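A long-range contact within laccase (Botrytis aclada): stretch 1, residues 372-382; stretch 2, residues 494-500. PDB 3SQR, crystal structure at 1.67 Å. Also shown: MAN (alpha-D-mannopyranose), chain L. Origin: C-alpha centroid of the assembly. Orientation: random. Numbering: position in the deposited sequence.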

# COMPACT_ATOMS: atom_id res chain seq x y z
N PRO A 372 6.47 11.24 12.71
CA PRO A 372 6.89 10.81 14.05
C PRO A 372 5.76 10.10 14.81
O PRO A 372 4.62 10.54 14.75
CB PRO A 372 7.25 12.13 14.74
CG PRO A 372 7.35 13.16 13.71
CD PRO A 372 6.53 12.70 12.52
N VAL A 373 6.08 9.06 15.58
CA VAL A 373 5.02 8.37 16.32
C VAL A 373 4.19 9.28 17.17
O VAL A 373 2.95 9.12 17.25
CB VAL A 373 5.56 7.18 17.14
CG1 VAL A 373 6.02 6.05 16.18
CG2 VAL A 373 6.69 7.60 18.08
N ALA A 374 4.83 10.30 17.77
CA ALA A 374 4.03 11.20 18.64
C ALA A 374 2.94 12.00 17.96
O ALA A 374 2.01 12.46 18.62
CB ALA A 374 4.96 12.14 19.44
N SER A 375 3.05 12.13 16.63
CA SER A 375 2.07 12.83 15.86
C SER A 375 0.89 11.98 15.42
O SER A 375 -0.09 12.50 14.97
CB SER A 375 2.70 13.38 14.59
OG SER A 375 3.84 14.22 14.76
N LEU A 376 0.99 10.67 15.55
CA LEU A 376 0.01 9.79 14.94
C LEU A 376 -0.88 9.14 16.00
O LEU A 376 -0.64 7.97 16.40
CB LEU A 376 0.76 8.76 14.12
CG LEU A 376 1.67 9.25 12.98
CD1 LEU A 376 2.28 7.99 12.25
CD2 LEU A 376 0.92 10.19 12.02
N VAL A 377 -1.90 9.87 16.43
CA VAL A 377 -2.76 9.45 17.54
C VAL A 377 -4.12 9.14 17.03
O VAL A 377 -4.82 10.00 16.63
CB VAL A 377 -2.84 10.58 18.61
CG1 VAL A 377 -3.69 10.12 19.83
CG2 VAL A 377 -1.43 10.96 19.00
N PRO A 378 -4.50 7.84 16.99
CA PRO A 378 -5.81 7.46 16.51
C PRO A 378 -6.88 8.19 17.29
O PRO A 378 -6.77 8.35 18.53
CB PRO A 378 -5.84 5.94 16.74
CG PRO A 378 -4.38 5.56 16.67
CD PRO A 378 -3.71 6.69 17.41
N HIS A 379 -7.88 8.65 16.57
CA HIS A 379 -8.98 9.32 17.19
C HIS A 379 -9.76 8.34 18.06
O HIS A 379 -10.14 8.68 19.21
CB HIS A 379 -9.93 9.92 16.15
CG HIS A 379 -11.17 10.44 16.77
ND1 HIS A 379 -11.29 11.76 17.16
CD2 HIS A 379 -12.30 9.81 17.19
CE1 HIS A 379 -12.46 11.93 17.76
NE2 HIS A 379 -13.09 10.77 17.80
N LEU A 380 -10.10 7.20 17.47
CA LEU A 380 -10.60 6.09 18.25
C LEU A 380 -9.48 5.41 19.03
O LEU A 380 -8.63 4.64 18.47
CB LEU A 380 -11.34 5.08 17.36
CG LEU A 380 -11.94 3.89 18.12
CD1 LEU A 380 -13.36 4.15 18.55
CD2 LEU A 380 -11.90 2.64 17.20
N ALA A 381 -9.40 5.72 20.32
CA ALA A 381 -8.30 5.28 21.14
C ALA A 381 -8.45 3.82 21.53
O ALA A 381 -9.51 3.39 22.01
CB ALA A 381 -8.22 6.16 22.47
N LEU A 382 -7.41 3.05 21.29
CA LEU A 382 -7.41 1.63 21.65
C LEU A 382 -6.08 1.28 22.24
O LEU A 382 -5.01 1.82 21.83
CB LEU A 382 -7.69 0.75 20.40
CG LEU A 382 -9.03 0.98 19.66
CD1 LEU A 382 -8.97 0.15 18.37
CD2 LEU A 382 -10.21 0.59 20.51
N VAL A 494 -0.60 2.13 24.97
CA VAL A 494 -1.74 2.98 25.18
C VAL A 494 -1.96 3.91 24.00
O VAL A 494 -1.23 4.94 23.79
CB VAL A 494 -1.58 3.89 26.43
CG1 VAL A 494 -2.82 4.68 26.60
CG2 VAL A 494 -1.32 2.99 27.66
N ASN A 495 -2.97 3.54 23.23
CA ASN A 495 -3.28 4.21 21.98
C ASN A 495 -2.04 4.64 21.16
O ASN A 495 -1.94 5.81 20.81
CB ASN A 495 -4.20 5.41 22.19
CG ASN A 495 -4.91 5.81 20.94
OD1 ASN A 495 -5.24 4.93 20.11
ND2 ASN A 495 -5.17 7.11 20.77
N PRO A 496 -1.17 3.70 20.82
CA PRO A 496 -0.06 4.06 19.95
C PRO A 496 -0.56 4.24 18.50
O PRO A 496 -1.73 4.03 18.23
CB PRO A 496 0.84 2.87 20.04
CG PRO A 496 -0.10 1.75 20.25
CD PRO A 496 -1.16 2.27 21.11
N PRO A 497 0.29 4.74 17.61
CA PRO A 497 -0.18 4.79 16.22
C PRO A 497 -0.73 3.45 15.75
O PRO A 497 -0.30 2.38 16.18
CB PRO A 497 1.05 5.18 15.41
CG PRO A 497 2.02 5.74 16.46
CD PRO A 497 1.70 5.06 17.73
N ARG A 498 -1.68 3.52 14.83
CA ARG A 498 -2.37 2.32 14.39
C ARG A 498 -2.65 2.52 12.92
O ARG A 498 -3.22 3.54 12.53
CB ARG A 498 -3.67 2.15 15.19
CG ARG A 498 -4.46 0.87 14.93
CD ARG A 498 -5.61 0.74 15.92
NE ARG A 498 -6.74 1.60 15.65
CZ ARG A 498 -7.20 2.57 16.45
NH1 ARG A 498 -6.59 2.84 17.56
NH2 ARG A 498 -8.27 3.25 16.14
N ARG A 499 -2.21 1.53 12.13
CA ARG A 499 -2.24 1.66 10.72
C ARG A 499 -1.89 0.31 10.10
O ARG A 499 -1.88 -0.72 10.78
CB ARG A 499 -1.29 2.78 10.26
CG ARG A 499 0.21 2.44 10.39
CD ARG A 499 1.15 3.61 10.03
NE ARG A 499 0.75 4.25 8.76
CZ ARG A 499 1.08 5.48 8.39
NH1 ARG A 499 1.76 6.27 9.20
NH2 ARG A 499 0.61 5.97 7.25
N ASP A 500 -1.66 0.27 8.79
CA ASP A 500 -1.28 -1.04 8.18
C ASP A 500 0.04 -1.12 7.43
O ASP A 500 0.50 -2.21 7.09
CB ASP A 500 -2.44 -1.55 7.29
CG ASP A 500 -2.77 -0.63 6.14
OD1 ASP A 500 -1.89 -0.47 5.28
OD2 ASP A 500 -3.92 -0.06 6.14
C1 MAN L . 3.36 15.53 15.17
C2 MAN L . 4.42 16.49 14.66
C3 MAN L . 5.73 16.34 15.42
C4 MAN L . 5.46 16.48 16.92
C5 MAN L . 4.39 15.46 17.33
C6 MAN L . 4.04 15.62 18.82
O2 MAN L . 3.89 17.81 14.75
O3 MAN L . 6.69 17.26 14.90
O4 MAN L . 6.64 16.19 17.62
O5 MAN L . 3.20 15.64 16.58
O6 MAN L . 3.49 16.93 18.99
O HOH W 1 -2.07 6.43 14.16
O HOH W 2 -0.38 7.43 19.10

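Two polar side chains and one proline on the second stretch organise this contact, and the first stretch answers the polar pair with backbone groups and the proline with apolar side chains. N495 covers the most surface. Its carboxamide reads the loop at two points: N495 ND2 donates to P378 O at 3.0 Å, nearly straight at 168°, while N495 OD1 accepts from L382 N at 3.1 Å. With donor and acceptor both used, one amide side chain pins two backbone groups four residues apart.

R498 follows a second rule: hold a carbonyl with a guanidinium and cover its faces with carbon. R498 NH2 and R498 NH1 both donate to L380 O, at 2.7 and 2.9 Å, so the acceptor lies at the guanidinium edge, near its plane. That leaves the faces for apolar atoms: L382 CD1 sits over one, 3.6 Å from R498 CZ, and P378 CB over the opposite one, 3.3 Å from R498 NH1.

P497 contributes mainly by packing. P497 CB meets L376 CB at 3.8 Å, and P497 CG meets V373 CB at 3.9 Å. Nearby, L376 O turns to water: one molecule donates to both L376 O and N495 O, each at 2.8 Å, bridging the two backbones.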